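Local atomic coordinates of endoglucanase (Uncultured bacterium, PDB entry 3X17), a protein that hydrolyses internal beta-1,4-glucosidic bonds of cellulose as a family 9 glycoside hydrolase, with an Ig-like domain ahead of its (alpha/alpha)6 barrel. Residues T187-T190 with A191-L195; A304-A307 with W308-L311; R334-A337 with D338-W342. All blocks are in the same frame, centred on the assembly; numbering follows the deposited sequence.

Interaction 1 of 3, residues T187-T190 with A191-L195; sequences TAVT and AAQLL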
# COMPACT_ATOMS: atom_id res chain seq x y z
N THR A 187 3.03 -9.13 5.75
CA THR A 187 3.02 -8.49 7.06
C THR A 187 4.32 -7.76 7.30
O THR A 187 4.31 -6.64 7.81
CB THR A 187 2.79 -9.50 8.24
OG1 THR A 187 1.46 -10.01 8.17
CG2 THR A 187 2.93 -8.79 9.64
N ALA A 188 5.44 -8.38 6.93
CA ALA A 188 6.74 -7.78 7.17
C ALA A 188 6.99 -6.54 6.30
O ALA A 188 7.34 -5.48 6.81
CB ALA A 188 7.86 -8.82 7.03
N VAL A 189 6.63 -6.60 5.01
CA VAL A 189 6.85 -5.42 4.15
C VAL A 189 5.86 -4.32 4.48
O VAL A 189 6.11 -3.14 4.21
CB VAL A 189 6.80 -5.74 2.63
CG1 VAL A 189 7.79 -6.82 2.26
CG2 VAL A 189 5.38 -6.07 2.14
N THR A 190 4.67 -4.72 4.92
CA THR A 190 3.65 -3.77 5.32
C THR A 190 4.13 -3.02 6.56
O THR A 190 4.15 -1.80 6.57
CB THR A 190 2.33 -4.51 5.64
OG1 THR A 190 1.76 -4.99 4.41
CG2 THR A 190 1.32 -3.57 6.32
N ALA A 191 4.60 -3.76 7.56
CA ALA A 191 5.05 -3.11 8.79
C ALA A 191 6.23 -2.15 8.52
O ALA A 191 6.26 -1.01 9.03
CB ALA A 191 5.42 -4.13 9.83
N ALA A 192 7.14 -2.59 7.67
CA ALA A 192 8.31 -1.77 7.27
C ALA A 192 7.85 -0.47 6.64
O ALA A 192 8.44 0.57 6.89
CB ALA A 192 9.20 -2.52 6.30
N GLN A 193 6.85 -0.55 5.77
CA GLN A 193 6.38 0.63 5.07
C GLN A 193 5.61 1.61 5.97
O GLN A 193 5.78 2.81 5.86
CB GLN A 193 5.59 0.28 3.80
CG GLN A 193 6.40 -0.33 2.69
CD GLN A 193 5.53 -0.80 1.53
OE1 GLN A 193 5.29 -0.07 0.57
NE2 GLN A 193 5.07 -2.05 1.59
N LEU A 194 4.80 1.10 6.89
CA LEU A 194 4.21 2.00 7.89
C LEU A 194 5.30 2.66 8.73
O LEU A 194 5.23 3.85 9.05
CB LEU A 194 3.19 1.27 8.77
CG LEU A 194 2.05 0.53 8.05
CD1 LEU A 194 1.17 -0.20 9.10
CD2 LEU A 194 1.17 1.45 7.17
N LEU A 195 6.34 1.90 9.04
CA LEU A 195 7.40 2.43 9.88
C LEU A 195 8.08 3.60 9.16
O LEU A 195 8.40 4.62 9.78
CB LEU A 195 8.46 1.35 10.18
CG LEU A 195 8.18 0.44 11.39
CD1 LEU A 195 9.21 -0.68 11.39
CD2 LEU A 195 8.23 1.20 12.72
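With CG of Q193 anti to its own carbonyl carbon (chi1 -69°) and the chain extended beyond it, the side chain runs back beside V189, one turn earlier on helix 184-200, a helix of the (alpha/alpha)6 barrel whose residues here are buried. The two side chains run alongside each other in the same direction. The amide of Q193 turns its NE2 onto the backbone O of V189 at 3.0 Å, and that oxygen lies in the plane of the amide. Q193 N, the ordinary helix donor, binds the same oxygen at 3.1 Å, so one carbonyl takes two donors, which approach from opposite faces of its plane; the NE2 bond probably fixes the rotation of the amide. The methyl CG2 of V189 rests 4.1 Å from NE2. A188 and A192 meet helix 272-288, and A191 meets L230 of helix 221-235. T190 bonds backward through OG1 to T186 O and also packs on I543 and D544 of helix 543-558. Beyond it, L194 N donates to T190 O at 3.0 Å, nearly along the C=O axis, while L194 CG sits 3.5 Å from that same T190 oxygen.

Interaction 2 of 3, residues A304-A307 with W308-L311; sequences AEQA and WRFL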
# COMPACT_ATOMS: atom_id res chain seq x y z
N ALA A 304 15.81 -9.79 15.32
CA ALA A 304 16.44 -9.56 14.01
C ALA A 304 17.81 -10.22 13.96
O ALA A 304 18.20 -10.80 12.94
CB ALA A 304 16.56 -8.03 13.68
N GLU A 305 18.54 -10.12 15.06
CA GLU A 305 19.91 -10.65 15.15
C GLU A 305 19.93 -12.18 15.09
O GLU A 305 20.85 -12.77 14.52
CB GLU A 305 20.60 -10.16 16.43
CG GLU A 305 20.96 -8.67 16.39
CD GLU A 305 21.50 -8.12 17.72
OE1 GLU A 305 21.07 -8.59 18.80
OE2 GLU A 305 22.28 -7.15 17.69
N GLN A 306 18.91 -12.81 15.67
CA GLN A 306 18.85 -14.27 15.72
C GLN A 306 18.46 -14.81 14.33
O GLN A 306 19.05 -15.75 13.84
CB GLN A 306 17.83 -14.69 16.80
CG GLN A 306 17.64 -16.19 17.00
CD GLN A 306 18.95 -16.92 17.29
OE1 GLN A 306 19.73 -16.50 18.15
NE2 GLN A 306 19.24 -17.96 16.50
N ALA A 307 17.49 -14.15 13.71
CA ALA A 307 17.16 -14.39 12.32
C ALA A 307 18.35 -14.27 11.37
O ALA A 307 18.51 -15.07 10.46
CB ALA A 307 16.05 -13.46 11.89
N TRP A 308 19.16 -13.23 11.53
CA TRP A 308 20.35 -13.13 10.71
C TRP A 308 21.34 -14.28 10.99
O TRP A 308 22.04 -14.71 10.09
CB TRP A 308 21.05 -11.79 10.87
CG TRP A 308 22.20 -11.66 9.90
CD1 TRP A 308 23.51 -11.94 10.13
CD2 TRP A 308 22.09 -11.33 8.52
NE1 TRP A 308 24.24 -11.75 9.00
CE2 TRP A 308 23.39 -11.39 7.98
CE3 TRP A 308 21.03 -10.92 7.69
CZ2 TRP A 308 23.66 -11.06 6.65
CZ3 TRP A 308 21.30 -10.60 6.36
CH2 TRP A 308 22.60 -10.71 5.85
N ARG A 309 21.42 -14.75 12.23
CA ARG A 309 22.31 -15.89 12.54
C ARG A 309 21.85 -17.12 11.75
O ARG A 309 22.65 -17.79 11.08
CB ARG A 309 22.28 -16.20 14.03
CG ARG A 309 23.42 -15.59 14.81
CD ARG A 309 23.13 -15.60 16.31
NE ARG A 309 23.20 -14.23 16.79
CZ ARG A 309 22.34 -13.67 17.63
NH1 ARG A 309 21.39 -14.39 18.21
NH2 ARG A 309 22.50 -12.39 17.96
N PHE A 310 20.55 -17.35 11.75
CA PHE A 310 19.99 -18.38 10.89
C PHE A 310 20.35 -18.20 9.42
O PHE A 310 20.78 -19.15 8.77
CB PHE A 310 18.48 -18.50 11.05
CG PHE A 310 17.90 -19.64 10.27
CD1 PHE A 310 17.87 -20.93 10.81
CD2 PHE A 310 17.44 -19.45 8.97
CE1 PHE A 310 17.39 -22.00 10.06
CE2 PHE A 310 16.93 -20.50 8.24
CZ PHE A 310 16.92 -21.79 8.78
N LEU A 311 20.10 -17.01 8.86
CA LEU A 311 20.43 -16.76 7.45
C LEU A 311 21.91 -16.95 7.09
O LEU A 311 22.23 -17.38 5.99
CB LEU A 311 19.99 -15.36 7.00
CG LEU A 311 18.49 -15.10 7.02
CD1 LEU A 311 18.25 -13.61 7.11
CD2 LEU A 311 17.86 -15.72 5.75
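R309 folds back over the turn of helix before it and meets E305 and Q306 together. Its guanidinium lies over the backbone, with E305 O 3.5 Å above the plane and over its centre, and Q306 N on the same face but nearer the rim. NH1 reaches Q306 OE1 at 2.7 Å; the bond is weak, bent to 128° at the hydrogen, although OE1 lies at the edge of the guanidinium and in its plane. The two side chains cross at about a right angle, their flat ends turned 68° apart. On the other branch, NH2 comes to 3.3 Å from E305 CB, alongside the aliphatic part of the glutamate, whereas the carboxylate atom E305 OE1 stays 4.1 Å from NH2, too far for a salt bridge.

Torsions account for much of this. R309 bends at chi3 (-123°), which brings the guanidinium back over the helix, and Q306 bends at chi2 to present OE1. Outside partners hold the ends of both earlier residues: E305 OE2 forms a salt bridge with R353, and Q306 NE2 donates to D240 O. Beneath the side chains, the i to i+4 bonds of helix 294-312 continue, W308 N to A304 O and L311 N to A307 O both at 3.0 Å.

The buried side of this helix packs against three others of the barrel domain. A304, A307 and L311 touch helix 272-288, while W308 lies on A344 and L347 of helix 337-351 and meets Y356 and Y359 of helix 354-366 edge-to-face.

Interaction 3 of 3, residues R334-A337 with D338-W342; sequences RDDA and DDRFW. With CA (calcium ion), chain E.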
# COMPACT_ATOMS: atom_id res chain seq x y z
N ARG A 334 10.41 -16.21 -4.89
CA ARG A 334 11.36 -17.28 -5.24
C ARG A 334 12.84 -16.85 -5.28
O ARG A 334 13.70 -17.60 -5.76
CB ARG A 334 10.90 -18.03 -6.51
CG ARG A 334 9.44 -18.51 -6.34
CD ARG A 334 8.96 -19.58 -7.30
NE ARG A 334 8.98 -20.89 -6.66
CZ ARG A 334 7.92 -21.63 -6.38
NH1 ARG A 334 6.69 -21.22 -6.68
NH2 ARG A 334 8.09 -22.80 -5.77
N ASP A 335 13.14 -15.72 -4.64
CA ASP A 335 14.54 -15.26 -4.49
C ASP A 335 14.70 -14.45 -3.21
O ASP A 335 14.00 -13.45 -3.00
CB ASP A 335 14.94 -14.44 -5.72
CG ASP A 335 16.39 -13.97 -5.70
OD1 ASP A 335 17.12 -14.25 -4.73
OD2 ASP A 335 16.80 -13.25 -6.64
N ASP A 336 15.66 -14.83 -2.37
CA ASP A 336 15.83 -14.19 -1.07
C ASP A 336 16.96 -13.15 -1.01
O ASP A 336 17.26 -12.61 0.07
CB ASP A 336 15.98 -15.24 0.04
CG ASP A 336 17.34 -15.95 0.03
OD1 ASP A 336 18.24 -15.52 -0.73
OD2 ASP A 336 17.53 -16.88 0.85
N ALA A 337 17.63 -12.91 -2.13
CA ALA A 337 18.83 -12.03 -2.10
C ALA A 337 18.45 -10.56 -1.87
O ALA A 337 19.14 -9.85 -1.13
CB ALA A 337 19.67 -12.17 -3.44
N ASP A 338 17.34 -10.12 -2.47
CA ASP A 338 16.88 -8.78 -2.24
C ASP A 338 16.38 -8.58 -0.82
O ASP A 338 16.59 -7.51 -0.23
CB ASP A 338 15.85 -8.32 -3.30
CG ASP A 338 14.71 -9.29 -3.50
OD1 ASP A 338 14.43 -10.09 -2.58
OD2 ASP A 338 14.09 -9.25 -4.59
N ASP A 339 15.74 -9.61 -0.28
CA ASP A 339 15.36 -9.63 1.15
C ASP A 339 16.56 -9.66 2.10
O ASP A 339 16.58 -8.92 3.09
CB ASP A 339 14.41 -10.82 1.41
CG ASP A 339 13.33 -10.92 0.36
OD1 ASP A 339 12.34 -10.19 0.47
OD2 ASP A 339 13.45 -11.73 -0.59
N ARG A 340 17.58 -10.48 1.81
CA ARG A 340 18.80 -10.47 2.64
C ARG A 340 19.54 -9.13 2.59
O ARG A 340 20.00 -8.62 3.61
CB ARG A 340 19.78 -11.59 2.28
CG ARG A 340 19.24 -12.99 2.48
CD ARG A 340 20.27 -14.03 1.99
NE ARG A 340 19.74 -15.39 2.02
CZ ARG A 340 20.23 -16.38 2.77
NH1 ARG A 340 21.27 -16.19 3.57
NH2 ARG A 340 19.67 -17.58 2.72
N PHE A 341 19.68 -8.57 1.39
CA PHE A 341 20.25 -7.22 1.26
C PHE A 341 19.55 -6.26 2.23
O PHE A 341 20.19 -5.58 3.05
CB PHE A 341 20.09 -6.74 -0.19
CG PHE A 341 20.41 -5.27 -0.40
CD1 PHE A 341 21.72 -4.84 -0.56
CD2 PHE A 341 19.39 -4.32 -0.44
CE1 PHE A 341 22.02 -3.51 -0.80
CE2 PHE A 341 19.67 -2.98 -0.70
CZ PHE A 341 21.01 -2.57 -0.82
N TRP A 342 18.21 -6.24 2.16
CA TRP A 342 17.43 -5.29 2.96
C TRP A 342 17.65 -5.52 4.45
O TRP A 342 17.87 -4.59 5.21
CB TRP A 342 15.95 -5.40 2.60
CG TRP A 342 15.04 -4.60 3.48
CD1 TRP A 342 15.24 -3.34 3.93
CD2 TRP A 342 13.70 -4.95 3.83
NE1 TRP A 342 14.14 -2.90 4.63
CE2 TRP A 342 13.17 -3.87 4.58
CE3 TRP A 342 12.92 -6.10 3.66
CZ2 TRP A 342 11.92 -3.93 5.21
CZ3 TRP A 342 11.68 -6.17 4.31
CH2 TRP A 342 11.18 -5.08 5.05
CA CA E . 12.63 -11.70 -2.69
O HOH W 1 13.06 -11.30 -5.10
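D335 meets D338 and D339 at a calcium ion, which its backbone O binds at 2.2 Å. D338 OD1 adds a ligand at 2.4 Å and D339 OD2 another, three oxygens that would probably repel one another without the metal between them. The D335 carboxylate has a different task: its OD1 accepts from A337 N at 3.0 Å, a capping bond at the start of helix 337-351 in which the N-H meets OD1 from above the carboxylate plane. Next comes D336, whose CG sits between its backbone N and carbonyl carbon (chi1 73°), a rotation that sends the carboxylate to R340. There OD2 lies at the guanidinium edge and takes both NE, weakly, and NH2, each at 2.9 Å, in a salt bridge with the two planes 61° apart. The same OD2 also bonds T272 OG1, and D336 O accepts from R340 N at 2.8 Å. A leucine in place of R340 would probably leave the buried D336 carboxylate without its charged mate and the carbonyls of L311 and S314 without its donors. A337 closes the segment, its O accepting from F341 N at 2.9 Å. D333, V377 and water 1 complete the metal shell, and K277 holds D339 OD1 by a salt bridge. Together these residues form a calcium site built onto a helix N terminus, joining the loop before helix 337-351 to its first turn and to the loop carrying V377.

From the N terminus, interaction 1 comes first, on helix 184-200, then interaction 2 on helix 294-312, then interaction 3 where a loop enters helix 337-351. Each joins two adjoining segments, mostly through residues three or four apart, so none closes a long loop; the three follow in series without nesting or crossing. Contact in space comes through interaction 3. W342 CZ2 packs closely on A192 CB of interaction 1, while R340 NH1 reaches L311 O of interaction 2 in a probable hydrogen bond of 2.9 Å. Interactions 1 and 2 do not touch, their nearest atoms about 11 Å apart. Helix 337-351 thus links the buried stretch of helix 184-200 to the more peripheral helix 294-312.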